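Local coordinates for endo-1,4-beta-mannanase (Eisenia fetida, PDB 5Y6T), which probably hydrolyses internal beta-1,4-mannosidic linkages in mannans, as expected of a cold-adapted glycoside hydrolase family 5 endo-mannanase, at residues A[65-70]-A[114-119]; A[160-165]-A[220-225]; A[25-30]-A[323-328]; A[34-39]-A[74-79]; A[101-106]-A[154-159]. All coordinates share one frame; numbering follows the deposited sequence. Where two conformers were deposited one is given.

Interaction 1: residues A[65-70]-A[114-119]; sequences SLRIWV and FIVLWN
Val116 lies against two flat groups of strand 65-69. It runs side by side with Trp69, CG1 over one face of the indole and Val116 CB 3.6 Å from Trp69 CD1. Its CG2 is over a face of the Arg67 guanidinium, 3.5 Å from Arg67 NE. Trp69 NE1 also sits above the guanidinium, toward its rim, and Arg67 NH1 lies at the indole edge. Asn119 meets the indole obliquely, with ND2 3.5 Å from Trp69 CZ3 and its amide plane turned 48° from the ring. Its OD1 is bonded to Asn166 and its ND2 to Tyr34 OH. Phe114 presents its ring edge to Leu66 O, in the ring plane, and to Ser65 CB. The two segments are neighbouring parallel strands of the (beta/alpha)8 barrel. Four backbone hydrogen bonds join them, the shortest Val116 N to Ile68 O at 2.8 Å. Arg67, Trp69, Phe114 and Val116 share the inner face. Ile68 and Ile115 point to the outer one, where Val70 CG2 and Ile115 CG2 pack tightly at 3.4 Å. The Arg67 chain runs extended from a CG anti to the backbone N (chi1 -179°) into the barrel, where it forms salt bridges with Glu163 and Glu297 and hydrogen bonds with Asn28 and Asn166.

Interaction 2: residues A[160-165]-A[220-225]; sequences GGWEVM and PKVIVT
Trp162 O accepts Thr225 N at 2.9 Å. Val224 CA brings a C-H contact to the same oxygen, 3.1 Å from Trp162 O. The same tryptophan donates its N to Ile223 O, with Trp162 N 3.1 Å from Ile223 O. Beyond these two direct bonds, the backbones are bridged by water. One water donates to Gly160 O and accepts from Ile223 N. Another accepts from Val164 N and donates to Thr225 O, 2.7 Å from that oxygen. Strand 160-163 and the weakly bonded strand 223-225 are parallel neighbours in the (beta/alpha)8 barrel, their short axes 45° apart. Trp162 and Val224 point outward to the helical layer. There Trp162 CD1 meets Val222 CG2 obliquely at 3.8 Å, with Met149 and Val150 of helix 135-152 also touching the indole. Glu163 and Thr225 point into the barrel. The Glu163 chain is fully extended (chi1 180°), which lays its CG 3.5 Å from Thr225 O and its OE1 3.8 Å from Thr225 CG2. Its OE2 takes a salt bridge from Arg67 and a bond from Gly227 N, while its OE1 accepts from Gln264. These donors would be expected to favour the charged carboxylate. Thr225 OG1 is bonded to Phe262 O.

Interaction 3: residues A[25-30]-A[323-328]; sequences SGMNIA and AWSWQA
Strands 25-28 and 323-325 run in the same direction, their short axes 36° apart; three backbone hydrogen bonds join them and a fourth, Ala328 N to Asn28 O at 2.8 Å, follows beyond strand 323-325. Ser325 O is held twice by Asn28. It accepts the Asn28 backbone N at 2.9 Å, nearly head-on, and Asn28 ND2 at 3.0 Å. ND2 stands above the carbonyl plane, although the oxygen lies in the plane of the amide. The other end of that amide, OD1, takes a bond from Arg67, which fixes its flip. The pair joins the first and last strands and closes the (beta/alpha)8 barrel. Trp324 points inward; Gly26 N lies in its ring plane, at the edge. Met27 is on the outer face, next to helices 42-60 and 338-348. Its CG packs 3.4 Å from Ser325 OG, which is hydrogen-bonded to Gln341, and its SD 3.8 Å from Ala328 CB. Trp326 and Gln327 are joined by a cis peptide, as is common at this tryptophan in family 5 enzymes. Trp326 CG is anti to the backbone N (chi1 -173°), which sets the ring where Asn28 CB and Ala30 CB approach it obliquely. Gln327 CB lies over its centre. A Tris molecule is bound beside Trp326. Gln327 OE1 accepts from Ala30 N at 2.8 Å, on a lone pair and almost straight (173°). Ala30 also follows a cis peptide.

Interaction 4: residues A[34-39]-A[74-79]; sequences YGRDFG and GGYTPE
This contact joins the loops that follow the first two strands of the (beta/alpha)8 barrel, on the rim at their C-terminal ends. Arg36 lies across one face of the Tyr76 ring, its chain extended from CG to NE. Its CG makes a CH-pi contact, 3.8 Å from the Tyr76 ring centroid. Further along, the guanidinium is nearly parallel to the ring, at 20°, with Arg36 CZ 3.5 Å from Tyr76 CD1. A second conformer of Arg36 was modelled, so this overlap may be partial. The backbones meet through water and share no direct hydrogen bond. One water bridges Gly35 O and Tyr76 N, accepting from Tyr76 N at 3.0 Å. Another lies among Gly35 O, Phe38 O and Thr77 OG1, 2.6 Å from Thr77 OG1. That hydroxyl is also bonded to His71. Thr77 CG2 packs on Phe38 O at 3.9 Å. Behind the loops, Phe38 is inserted between Leu51 of helix 42-60, Met95 and Leu99 of helix 95-108, and Ile68 of strand 65-72.

Interaction 5: residues A[101-106]-A[154-159]; sequences QFLDVA and SGKVAL
Leu103 lays its two methyl groups on different parts of the 154-159 loop. CD1 packs on the aliphatic part of Lys156, 4.0 Å from Lys156 CG. CD2 reaches the backbone of Leu159, 3.8 Å from Leu159 CA. Lys156 bends at its second torsion (chi2 -67°), which turns its chain toward the neighbouring Asp104. There Lys156 NZ forms a salt bridge with Asp104 OD1 at 2.8 Å, on the syn lone pair of that oxygen. A water accepts from Lys156 NZ and donates to Asp104 OD2, so both carboxylate oxygens are tied to the lysine. The contact sits in the outer layer of the (beta/alpha)8 barrel. It joins helix 95-108 to the type I turn, Lys156 to Leu159, that leads into strand 159-163. One turn further along the helix, Ala106 CB meets Ala158 CB at 3.7 Å. Ala158 CB also rests on Leu103 O. A water joins the two backbones, donating to Leu103 O and accepting from Ala158 N, 3.1 Å from Ala158 N. Val113 of strand 112-119 lies beneath Leu103 and Ala106.

Interactions 1, 2 and 3 belong to one barrel sheet and converge on Arg67. Its NH2 is 2.7 Å from Glu163 OE2 of interaction 2, and its NH1 is 2.7 Å from Asn28 OD1 of interaction 3. Interactions 2 and 3 do not touch; their nearest atoms are about 5 Å apart. Interaction 4 lies on the rim and meets interaction 1 through Tyr34 OH, 3.1 Å from Asn119 ND2. Interaction 5 is on the outside, where Phe102 packs on Leu66 and Ile68. A bound Tris lies near Trp69 and Trp326, and an isopropanol near Asn119. They probably come from the crystallisation liquor but may mark a pocket at the strands' C-terminal ends, consistent with the usual substrate cleft of this fold.

Interaction 1: residues A[65-70]-A[114-119]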
# COMPACT_ATOMS: atom_id res chain seq x y z
N SER A 65 1.39 9.16 -9.41
CA SER A 65 0.71 8.34 -8.46
C SER A 65 1.00 8.77 -7.06
O SER A 65 1.95 9.53 -6.78
CB SER A 65 1.08 6.87 -8.69
OG SER A 65 2.50 6.72 -8.65
N LEU A 66 0.21 8.22 -6.15
CA LEU A 66 0.35 8.48 -4.74
C LEU A 66 -0.24 7.35 -3.91
O LEU A 66 -1.15 6.67 -4.35
CB LEU A 66 -0.25 9.86 -4.35
CG LEU A 66 -1.75 10.06 -4.38
CD1 LEU A 66 -2.49 9.52 -3.15
CD2 LEU A 66 -2.05 11.49 -4.66
N ARG A 67 0.24 7.22 -2.69
CA ARG A 67 -0.28 6.27 -1.72
C ARG A 67 -0.76 7.02 -0.49
O ARG A 67 -0.04 7.83 0.06
CB ARG A 67 0.81 5.26 -1.33
CG ARG A 67 0.41 4.17 -0.33
CD ARG A 67 1.51 3.10 -0.37
NE ARG A 67 1.33 2.02 0.60
CZ ARG A 67 1.98 1.94 1.76
NH1 ARG A 67 2.74 2.94 2.24
NH2 ARG A 67 1.79 0.84 2.50
N ILE A 68 -1.97 6.75 -0.07
CA ILE A 68 -2.60 7.49 1.01
C ILE A 68 -3.33 6.53 1.95
O ILE A 68 -3.91 5.49 1.55
CB ILE A 68 -3.60 8.55 0.46
CG1 ILE A 68 -4.06 9.47 1.62
CG2 ILE A 68 -4.78 7.93 -0.31
CD1 ILE A 68 -4.56 10.81 1.14
N TRP A 69 -3.34 6.88 3.22
CA TRP A 69 -3.84 5.98 4.26
C TRP A 69 -5.15 6.50 4.83
O TRP A 69 -5.32 7.73 4.98
CB TRP A 69 -2.85 5.87 5.39
CG TRP A 69 -1.50 5.30 5.09
CD1 TRP A 69 -0.97 4.96 3.87
CD2 TRP A 69 -0.51 4.98 6.06
NE1 TRP A 69 0.34 4.50 4.04
CE2 TRP A 69 0.63 4.50 5.37
CE3 TRP A 69 -0.43 5.10 7.46
CZ2 TRP A 69 1.81 4.11 6.04
CZ3 TRP A 69 0.72 4.70 8.10
CH2 TRP A 69 1.82 4.22 7.40
N VAL A 70 -5.99 5.58 5.25
CA VAL A 70 -7.36 5.95 5.71
C VAL A 70 -7.58 5.59 7.16
O VAL A 70 -7.46 6.49 8.01
CB VAL A 70 -8.46 5.38 4.79
CG1 VAL A 70 -9.85 5.82 5.21
CG2 VAL A 70 -8.19 5.71 3.30
N PHE A 114 -3.56 5.09 -4.69
CA PHE A 114 -3.54 3.82 -3.99
C PHE A 114 -3.94 4.05 -2.56
O PHE A 114 -3.30 4.83 -1.85
CB PHE A 114 -2.18 3.14 -4.15
CG PHE A 114 -1.86 2.79 -5.60
CD1 PHE A 114 -1.46 3.78 -6.52
CD2 PHE A 114 -2.10 1.53 -6.09
CE1 PHE A 114 -1.22 3.48 -7.88
CE2 PHE A 114 -1.86 1.24 -7.43
CZ PHE A 114 -1.48 2.22 -8.33
N ILE A 115 -4.96 3.35 -2.14
CA ILE A 115 -5.67 3.60 -0.85
C ILE A 115 -5.41 2.48 0.13
O ILE A 115 -5.75 1.34 -0.14
CB ILE A 115 -7.20 3.77 -1.04
CG1 ILE A 115 -7.52 4.81 -2.13
CG2 ILE A 115 -7.86 4.16 0.27
CD1 ILE A 115 -8.98 4.86 -2.55
N VAL A 116 -4.82 2.85 1.26
CA VAL A 116 -4.45 1.93 2.31
C VAL A 116 -5.45 1.96 3.45
O VAL A 116 -5.56 2.96 4.13
CB VAL A 116 -3.02 2.20 2.84
CG1 VAL A 116 -2.66 1.10 3.79
CG2 VAL A 116 -1.98 2.26 1.71
N LEU A 117 -6.09 0.84 3.74
CA LEU A 117 -7.11 0.81 4.81
C LEU A 117 -6.57 0.90 6.23
O LEU A 117 -6.92 1.83 6.97
CB LEU A 117 -7.96 -0.43 4.66
CG LEU A 117 -8.74 -0.63 3.36
CD1 LEU A 117 -9.52 -1.97 3.33
CD2 LEU A 117 -9.77 0.46 3.16
N TRP A 118 -5.67 -0.02 6.56
CA TRP A 118 -5.25 -0.21 7.90
C TRP A 118 -3.75 -0.03 8.04
O TRP A 118 -3.01 -0.23 7.08
CB TRP A 118 -5.62 -1.59 8.41
CG TRP A 118 -7.07 -1.89 8.33
CD1 TRP A 118 -7.65 -2.73 7.43
CD2 TRP A 118 -8.10 -1.50 9.22
NE1 TRP A 118 -8.97 -2.85 7.69
CE2 TRP A 118 -9.27 -2.13 8.81
CE3 TRP A 118 -8.14 -0.70 10.39
CZ2 TRP A 118 -10.50 -1.91 9.44
CZ3 TRP A 118 -9.31 -0.53 11.02
CH2 TRP A 118 -10.50 -1.13 10.53
N ASN A 119 -3.31 0.30 9.27
CA ASN A 119 -1.87 0.35 9.60
C ASN A 119 -1.42 -0.70 10.56
O ASN A 119 -2.04 -0.95 11.59
CB ASN A 119 -1.53 1.76 10.17
CG ASN A 119 -0.02 2.02 10.22
OD1 ASN A 119 0.75 1.37 9.55
ND2 ASN A 119 0.38 2.96 11.07

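Interaction 2: residues A[160-165]-A[220-225]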
# COMPACT_ATOMS: atom_id res chain seq x y z
N GLY A 160 -6.16 3.65 -8.56
CA GLY A 160 -5.19 2.68 -9.02
C GLY A 160 -5.32 1.34 -8.34
O GLY A 160 -5.19 0.29 -9.02
N GLY A 161 -5.52 1.38 -7.03
CA GLY A 161 -5.70 0.19 -6.27
C GLY A 161 -5.93 0.39 -4.79
O GLY A 161 -5.80 1.51 -4.28
N TRP A 162 -6.34 -0.67 -4.15
CA TRP A 162 -6.54 -0.72 -2.70
C TRP A 162 -5.40 -1.54 -2.08
O TRP A 162 -4.83 -2.42 -2.72
CB TRP A 162 -7.85 -1.41 -2.36
CG TRP A 162 -9.09 -0.68 -2.77
CD1 TRP A 162 -9.73 -0.81 -3.97
CD2 TRP A 162 -9.78 0.35 -2.06
NE1 TRP A 162 -10.79 0.01 -4.06
CE2 TRP A 162 -10.89 0.73 -2.87
CE3 TRP A 162 -9.63 0.92 -0.78
CZ2 TRP A 162 -11.76 1.78 -2.51
CZ3 TRP A 162 -10.52 1.90 -0.40
CH2 TRP A 162 -11.61 2.28 -1.24
N GLU A 163 -5.18 -1.34 -0.78
CA GLU A 163 -4.19 -2.02 0.00
C GLU A 163 -4.76 -2.26 1.38
O GLU A 163 -5.20 -1.33 2.04
CB GLU A 163 -2.88 -1.22 0.13
CG GLU A 163 -1.81 -1.87 0.93
CD GLU A 163 -0.49 -1.13 0.93
OE1 GLU A 163 -0.26 -0.29 0.02
OE2 GLU A 163 0.31 -1.37 1.83
N VAL A 164 -4.85 -3.52 1.79
CA VAL A 164 -5.49 -3.76 3.06
C VAL A 164 -4.76 -3.18 4.24
O VAL A 164 -5.41 -2.69 5.14
CB VAL A 164 -5.87 -5.28 3.26
CG1 VAL A 164 -6.37 -5.55 4.68
CG2 VAL A 164 -6.93 -5.66 2.22
N MET A 165 -3.46 -3.44 4.30
CA MET A 165 -2.68 -3.11 5.48
C MET A 165 -1.26 -2.71 5.19
O MET A 165 -0.52 -3.44 4.54
CB MET A 165 -2.70 -4.25 6.47
CG MET A 165 -2.01 -3.87 7.77
SD MET A 165 -1.85 -5.25 8.93
CE MET A 165 -3.56 -5.61 9.38
N PRO A 220 -14.64 -6.06 -9.41
CA PRO A 220 -13.87 -7.09 -10.06
C PRO A 220 -12.80 -6.65 -11.04
O PRO A 220 -12.15 -7.51 -11.60
CB PRO A 220 -14.98 -7.92 -10.83
CG PRO A 220 -16.22 -7.62 -10.10
CD PRO A 220 -16.07 -6.12 -9.81
N LYS A 221 -12.57 -5.36 -11.24
CA LYS A 221 -11.43 -4.97 -12.04
C LYS A 221 -10.31 -4.31 -11.25
O LYS A 221 -9.24 -4.09 -11.80
CB LYS A 221 -11.85 -4.14 -13.23
CG LYS A 221 -12.64 -2.91 -12.94
CD LYS A 221 -11.84 -1.87 -12.16
CE LYS A 221 -12.70 -0.69 -11.86
NZ LYS A 221 -12.12 0.15 -10.76
N VAL A 222 -10.51 -4.02 -9.96
CA VAL A 222 -9.51 -3.24 -9.27
C VAL A 222 -8.35 -4.09 -8.84
O VAL A 222 -8.51 -5.28 -8.47
CB VAL A 222 -10.09 -2.43 -8.10
CG1 VAL A 222 -10.45 -3.34 -6.96
CG2 VAL A 222 -9.15 -1.35 -7.67
N ILE A 223 -7.17 -3.52 -8.84
CA ILE A 223 -6.05 -4.25 -8.28
C ILE A 223 -5.85 -3.98 -6.76
O ILE A 223 -6.27 -2.96 -6.21
CB ILE A 223 -4.77 -4.00 -9.07
CG1 ILE A 223 -4.21 -2.75 -8.62
CG2 ILE A 223 -4.99 -4.02 -10.56
CD1 ILE A 223 -3.20 -3.01 -7.58
N VAL A 224 -5.23 -4.93 -6.09
CA VAL A 224 -4.96 -4.85 -4.67
C VAL A 224 -3.46 -5.13 -4.48
O VAL A 224 -2.83 -5.93 -5.20
CB VAL A 224 -5.83 -5.83 -3.88
CG1 VAL A 224 -5.46 -5.85 -2.41
CG2 VAL A 224 -7.31 -5.47 -4.12
N THR A 225 -2.87 -4.41 -3.53
CA THR A 225 -1.48 -4.65 -3.16
C THR A 225 -1.43 -4.80 -1.60
O THR A 225 -2.46 -4.74 -0.91
CB THR A 225 -0.54 -3.56 -3.74
OG1 THR A 225 0.85 -3.91 -3.48
CG2 THR A 225 -0.90 -2.11 -3.25
O HOH W 1 -6.91 -1.06 -10.58
O HOH W 2 -4.21 -6.20 0.62

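Interaction 3: residues A[25-30]-A[323-328]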
# COMPACT_ATOMS: atom_id res chain seq x y z
N SER A 25 5.28 6.21 -10.34
CA SER A 25 6.27 7.08 -9.76
C SER A 25 5.61 8.17 -8.95
O SER A 25 4.80 8.88 -9.49
CB SER A 25 7.14 7.71 -10.83
OG SER A 25 8.10 8.60 -10.31
N GLY A 26 5.84 8.23 -7.66
CA GLY A 26 5.12 9.17 -6.85
C GLY A 26 5.52 9.16 -5.41
O GLY A 26 6.65 8.84 -5.09
N MET A 27 4.63 9.66 -4.56
CA MET A 27 4.92 9.75 -3.12
C MET A 27 3.84 9.12 -2.31
O MET A 27 2.65 9.20 -2.67
CB MET A 27 5.05 11.24 -2.69
CG MET A 27 6.08 12.02 -3.46
SD MET A 27 6.26 13.67 -2.68
CE MET A 27 7.09 14.59 -3.97
N ASN A 28 4.25 8.56 -1.18
CA ASN A 28 3.34 8.35 -0.12
C ASN A 28 2.95 9.74 0.39
O ASN A 28 3.84 10.57 0.58
CB ASN A 28 3.98 7.60 1.03
CG ASN A 28 4.21 6.15 0.73
OD1 ASN A 28 3.38 5.33 1.06
ND2 ASN A 28 5.39 5.84 0.19
N ILE A 29 1.67 9.95 0.63
CA ILE A 29 1.22 11.26 1.26
C ILE A 29 1.86 11.38 2.67
O ILE A 29 2.49 12.41 2.92
CB ILE A 29 -0.26 11.56 1.16
CG1 ILE A 29 -0.69 11.50 -0.29
CG2 ILE A 29 -0.60 12.92 1.75
CD1 ILE A 29 0.14 12.31 -1.24
N ALA A 30 1.77 10.39 3.55
CA ALA A 30 0.75 9.31 3.57
C ALA A 30 -0.58 9.75 4.21
O ALA A 30 -1.59 9.05 4.14
CB ALA A 30 1.28 8.10 4.25
N ALA A 323 7.80 3.20 -7.59
CA ALA A 323 8.59 3.75 -6.54
C ALA A 323 7.82 4.90 -5.87
O ALA A 323 7.47 5.82 -6.56
CB ALA A 323 9.88 4.23 -7.14
N TRP A 324 7.50 4.74 -4.58
CA TRP A 324 6.84 5.75 -3.82
C TRP A 324 7.69 6.17 -2.64
O TRP A 324 7.91 5.39 -1.76
CB TRP A 324 5.49 5.32 -3.31
CG TRP A 324 4.49 5.03 -4.42
CD1 TRP A 324 4.29 5.74 -5.56
CD2 TRP A 324 3.54 3.96 -4.44
NE1 TRP A 324 3.30 5.16 -6.29
CE2 TRP A 324 2.82 4.06 -5.62
CE3 TRP A 324 3.25 2.91 -3.57
CZ2 TRP A 324 1.80 3.15 -5.94
CZ3 TRP A 324 2.26 2.01 -3.88
CH2 TRP A 324 1.51 2.15 -5.04
N SER A 325 8.16 7.43 -2.67
CA SER A 325 8.98 7.95 -1.58
C SER A 325 8.19 8.24 -0.31
O SER A 325 6.97 8.39 -0.33
CB SER A 325 9.72 9.19 -2.09
OG SER A 325 8.82 10.20 -2.50
N TRP A 326 8.93 8.38 0.79
CA TRP A 326 8.37 8.61 2.10
C TRP A 326 8.84 10.03 2.60
O TRP A 326 10.03 10.25 2.78
CB TRP A 326 8.82 7.53 3.11
CG TRP A 326 8.11 7.68 4.40
CD1 TRP A 326 8.56 8.30 5.54
CD2 TRP A 326 6.77 7.27 4.67
NE1 TRP A 326 7.55 8.33 6.51
CE2 TRP A 326 6.46 7.66 6.01
CE3 TRP A 326 5.79 6.58 3.92
CZ2 TRP A 326 5.20 7.43 6.59
CZ3 TRP A 326 4.57 6.32 4.53
CH2 TRP A 326 4.30 6.74 5.84
N GLN A 327 7.91 10.92 2.93
CA GLN A 327 6.51 11.00 2.55
C GLN A 327 6.25 12.51 2.28
O GLN A 327 7.00 13.40 2.75
CB GLN A 327 5.52 10.54 3.61
CG GLN A 327 5.71 11.20 4.97
CD GLN A 327 4.69 10.73 6.03
OE1 GLN A 327 3.53 10.37 5.72
NE2 GLN A 327 5.09 10.80 7.30
N ALA A 328 5.21 12.79 1.48
CA ALA A 328 4.90 14.16 0.95
C ALA A 328 4.74 15.18 2.05
O ALA A 328 5.14 16.32 1.86
CB ALA A 328 3.69 14.16 0.06

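Interaction 4: residues A[34-39]-A[74-79]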
# COMPACT_ATOMS: atom_id res chain seq x y z
N TYR A 34 -3.35 12.47 10.27
CA TYR A 34 -3.30 11.02 10.36
C TYR A 34 -4.57 10.37 10.89
O TYR A 34 -5.02 10.66 12.02
CB TYR A 34 -2.12 10.66 11.26
CG TYR A 34 -1.93 9.22 11.54
CD1 TYR A 34 -1.14 8.41 10.71
CD2 TYR A 34 -2.44 8.67 12.68
CE1 TYR A 34 -0.94 7.06 11.04
CE2 TYR A 34 -2.24 7.33 12.99
CZ TYR A 34 -1.47 6.55 12.17
OH TYR A 34 -1.28 5.21 12.52
N GLY A 35 -5.13 9.45 10.10
CA GLY A 35 -6.32 8.70 10.43
C GLY A 35 -7.58 9.52 10.43
O GLY A 35 -8.64 8.98 10.67
N ARG A 36 -7.47 10.83 10.08
CA ARG A 36 -8.61 11.74 10.17
C ARG A 36 -8.72 12.59 8.92
O ARG A 36 -9.18 13.74 8.94
CB ARG A 36 -8.47 12.60 11.44
CG ARG A 36 -8.44 11.75 12.69
CD ARG A 36 -8.40 12.58 13.96
NE ARG A 36 -8.61 11.79 15.17
CZ ARG A 36 -9.35 12.19 16.21
NH1 ARG A 36 -9.98 13.37 16.20
NH2 ARG A 36 -9.47 11.41 17.27
N ASP A 37 -8.32 12.02 7.79
CA ASP A 37 -8.39 12.75 6.53
C ASP A 37 -9.72 12.60 5.80
O ASP A 37 -10.16 13.48 5.07
CB ASP A 37 -7.25 12.28 5.62
CG ASP A 37 -5.92 12.87 6.04
OD1 ASP A 37 -5.90 14.09 6.32
OD2 ASP A 37 -4.91 12.19 6.02
N PHE A 38 -10.27 11.41 5.89
CA PHE A 38 -11.52 11.03 5.24
C PHE A 38 -12.55 10.58 6.25
O PHE A 38 -12.24 9.89 7.20
CB PHE A 38 -11.22 9.93 4.21
CG PHE A 38 -10.18 10.33 3.20
CD1 PHE A 38 -10.47 11.05 2.08
CD2 PHE A 38 -8.85 9.93 3.38
CE1 PHE A 38 -9.51 11.42 1.17
CE2 PHE A 38 -7.88 10.26 2.47
CZ PHE A 38 -8.17 11.00 1.36
N GLY A 39 -13.81 10.90 6.01
CA GLY A 39 -14.82 10.53 6.97
C GLY A 39 -15.06 11.65 8.01
O GLY A 39 -14.24 12.58 8.18
N GLY A 74 -7.44 2.65 13.44
CA GLY A 74 -8.87 2.52 13.78
C GLY A 74 -9.39 3.47 14.86
O GLY A 74 -10.45 3.25 15.41
N GLY A 75 -8.58 4.49 15.20
CA GLY A 75 -8.92 5.41 16.26
C GLY A 75 -10.02 6.38 15.95
O GLY A 75 -10.69 6.84 16.87
N TYR A 76 -10.28 6.66 14.67
CA TYR A 76 -11.32 7.57 14.27
C TYR A 76 -12.37 7.00 13.33
O TYR A 76 -13.53 7.30 13.49
CB TYR A 76 -10.66 8.76 13.64
CG TYR A 76 -11.47 10.03 13.39
CD1 TYR A 76 -12.02 10.79 14.44
CD2 TYR A 76 -11.64 10.50 12.08
CE1 TYR A 76 -12.65 11.97 14.19
CE2 TYR A 76 -12.32 11.65 11.82
CZ TYR A 76 -12.79 12.42 12.86
OH TYR A 76 -13.44 13.61 12.55
N THR A 77 -11.93 6.22 12.36
CA THR A 77 -12.75 5.43 11.48
C THR A 77 -12.18 4.02 11.47
O THR A 77 -10.98 3.83 11.76
CB THR A 77 -12.75 5.99 10.05
OG1 THR A 77 -11.43 5.94 9.49
CG2 THR A 77 -13.35 7.45 10.03
N PRO A 78 -12.97 3.03 11.10
CA PRO A 78 -14.41 3.08 10.84
C PRO A 78 -15.31 3.25 12.10
O PRO A 78 -14.81 3.50 13.21
CB PRO A 78 -14.66 1.75 10.18
CG PRO A 78 -13.72 0.84 10.90
CD PRO A 78 -12.46 1.63 11.07
N GLU A 79 -16.60 3.24 11.89
CA GLU A 79 -17.52 3.49 12.95
C GLU A 79 -17.98 2.19 13.58
O GLU A 79 -18.62 1.38 12.93
CB GLU A 79 -18.74 4.25 12.42
CG GLU A 79 -19.72 4.65 13.49
CD GLU A 79 -19.21 5.76 14.44
OE1 GLU A 79 -18.11 6.31 14.26
OE2 GLU A 79 -19.94 6.08 15.42
O HOH W 3 -10.40 8.19 8.56
O HOH W 4 -8.80 6.44 12.10

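Interaction 5: residues A[101-106]-A[154-159]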
# COMPACT_ATOMS: atom_id res chain seq x y z
N GLN A 101 -14.28 12.81 -4.08
CA GLN A 101 -13.80 14.16 -4.40
C GLN A 101 -12.29 14.09 -4.69
O GLN A 101 -11.79 14.62 -5.70
CB GLN A 101 -14.03 15.10 -3.24
CG GLN A 101 -15.46 15.56 -2.97
CD GLN A 101 -15.48 16.68 -1.94
OE1 GLN A 101 -14.91 17.75 -2.16
NE2 GLN A 101 -15.99 16.37 -0.74
N PHE A 102 -11.59 13.36 -3.84
CA PHE A 102 -10.11 13.24 -3.95
C PHE A 102 -9.74 12.56 -5.29
O PHE A 102 -8.93 13.05 -6.06
CB PHE A 102 -9.59 12.46 -2.75
CG PHE A 102 -8.09 12.33 -2.70
CD1 PHE A 102 -7.32 13.43 -2.35
CD2 PHE A 102 -7.49 11.11 -2.84
CE1 PHE A 102 -5.96 13.34 -2.24
CE2 PHE A 102 -6.13 10.99 -2.71
CZ PHE A 102 -5.35 12.10 -2.38
N LEU A 103 -10.47 11.50 -5.60
CA LEU A 103 -10.27 10.75 -6.81
C LEU A 103 -10.67 11.51 -8.06
O LEU A 103 -10.01 11.37 -9.10
CB LEU A 103 -11.02 9.41 -6.78
CG LEU A 103 -10.47 8.39 -5.78
CD1 LEU A 103 -11.44 7.32 -5.45
CD2 LEU A 103 -9.20 7.75 -6.33
N ASP A 104 -11.69 12.36 -7.95
CA ASP A 104 -12.01 13.21 -9.09
C ASP A 104 -10.89 14.22 -9.40
O ASP A 104 -10.64 14.51 -10.57
CB ASP A 104 -13.35 13.94 -8.85
CG ASP A 104 -14.54 13.04 -8.86
OD1 ASP A 104 -14.49 11.80 -9.26
OD2 ASP A 104 -15.59 13.59 -8.49
N VAL A 105 -10.29 14.79 -8.34
CA VAL A 105 -9.13 15.68 -8.51
C VAL A 105 -7.94 14.92 -9.10
O VAL A 105 -7.25 15.38 -10.02
CB VAL A 105 -8.81 16.44 -7.26
CG1 VAL A 105 -7.58 17.28 -7.44
CG2 VAL A 105 -9.98 17.40 -6.95
N ALA A 106 -7.73 13.69 -8.61
CA ALA A 106 -6.63 12.87 -9.14
C ALA A 106 -6.85 12.62 -10.62
O ALA A 106 -5.88 12.71 -11.41
CB ALA A 106 -6.52 11.58 -8.35
N SER A 154 -15.99 2.18 -7.65
CA SER A 154 -15.51 1.23 -8.69
C SER A 154 -15.47 1.77 -10.08
O SER A 154 -14.96 1.10 -10.96
CB SER A 154 -16.40 -0.04 -8.69
OG SER A 154 -17.73 0.24 -9.11
N GLY A 155 -16.02 2.96 -10.28
CA GLY A 155 -15.93 3.61 -11.57
C GLY A 155 -14.94 4.75 -11.68
O GLY A 155 -14.71 5.28 -12.76
N LYS A 156 -14.22 5.03 -10.60
CA LYS A 156 -13.31 6.16 -10.58
C LYS A 156 -12.02 5.73 -11.30
O LYS A 156 -11.28 4.85 -10.87
CB LYS A 156 -13.01 6.58 -9.15
CG LYS A 156 -14.20 7.05 -8.38
CD LYS A 156 -14.73 8.34 -8.92
CE LYS A 156 -15.94 8.78 -8.12
NZ LYS A 156 -16.54 10.02 -8.71
N VAL A 157 -11.73 6.38 -12.40
CA VAL A 157 -10.60 6.01 -13.25
C VAL A 157 -9.24 6.22 -12.59
O VAL A 157 -8.29 5.49 -12.86
CB VAL A 157 -10.68 6.76 -14.59
CG1 VAL A 157 -9.51 6.39 -15.46
CG2 VAL A 157 -11.96 6.26 -15.28
N ALA A 158 -9.15 7.19 -11.71
CA ALA A 158 -7.90 7.46 -10.98
C ALA A 158 -7.67 6.53 -9.80
O ALA A 158 -6.67 6.74 -9.06
CB ALA A 158 -7.86 8.89 -10.48
N LEU A 159 -8.58 5.58 -9.54
CA LEU A 159 -8.36 4.64 -8.43
C LEU A 159 -7.40 3.58 -8.95
O LEU A 159 -7.80 2.70 -9.71
CB LEU A 159 -9.65 4.02 -7.97
CG LEU A 159 -9.74 3.03 -6.82
CD1 LEU A 159 -8.60 3.17 -5.84
CD2 LEU A 159 -11.11 3.12 -6.12
O HOH W 5 -11.24 9.13 -10.57
O HOH W 6 -17.78 12.15 -7.13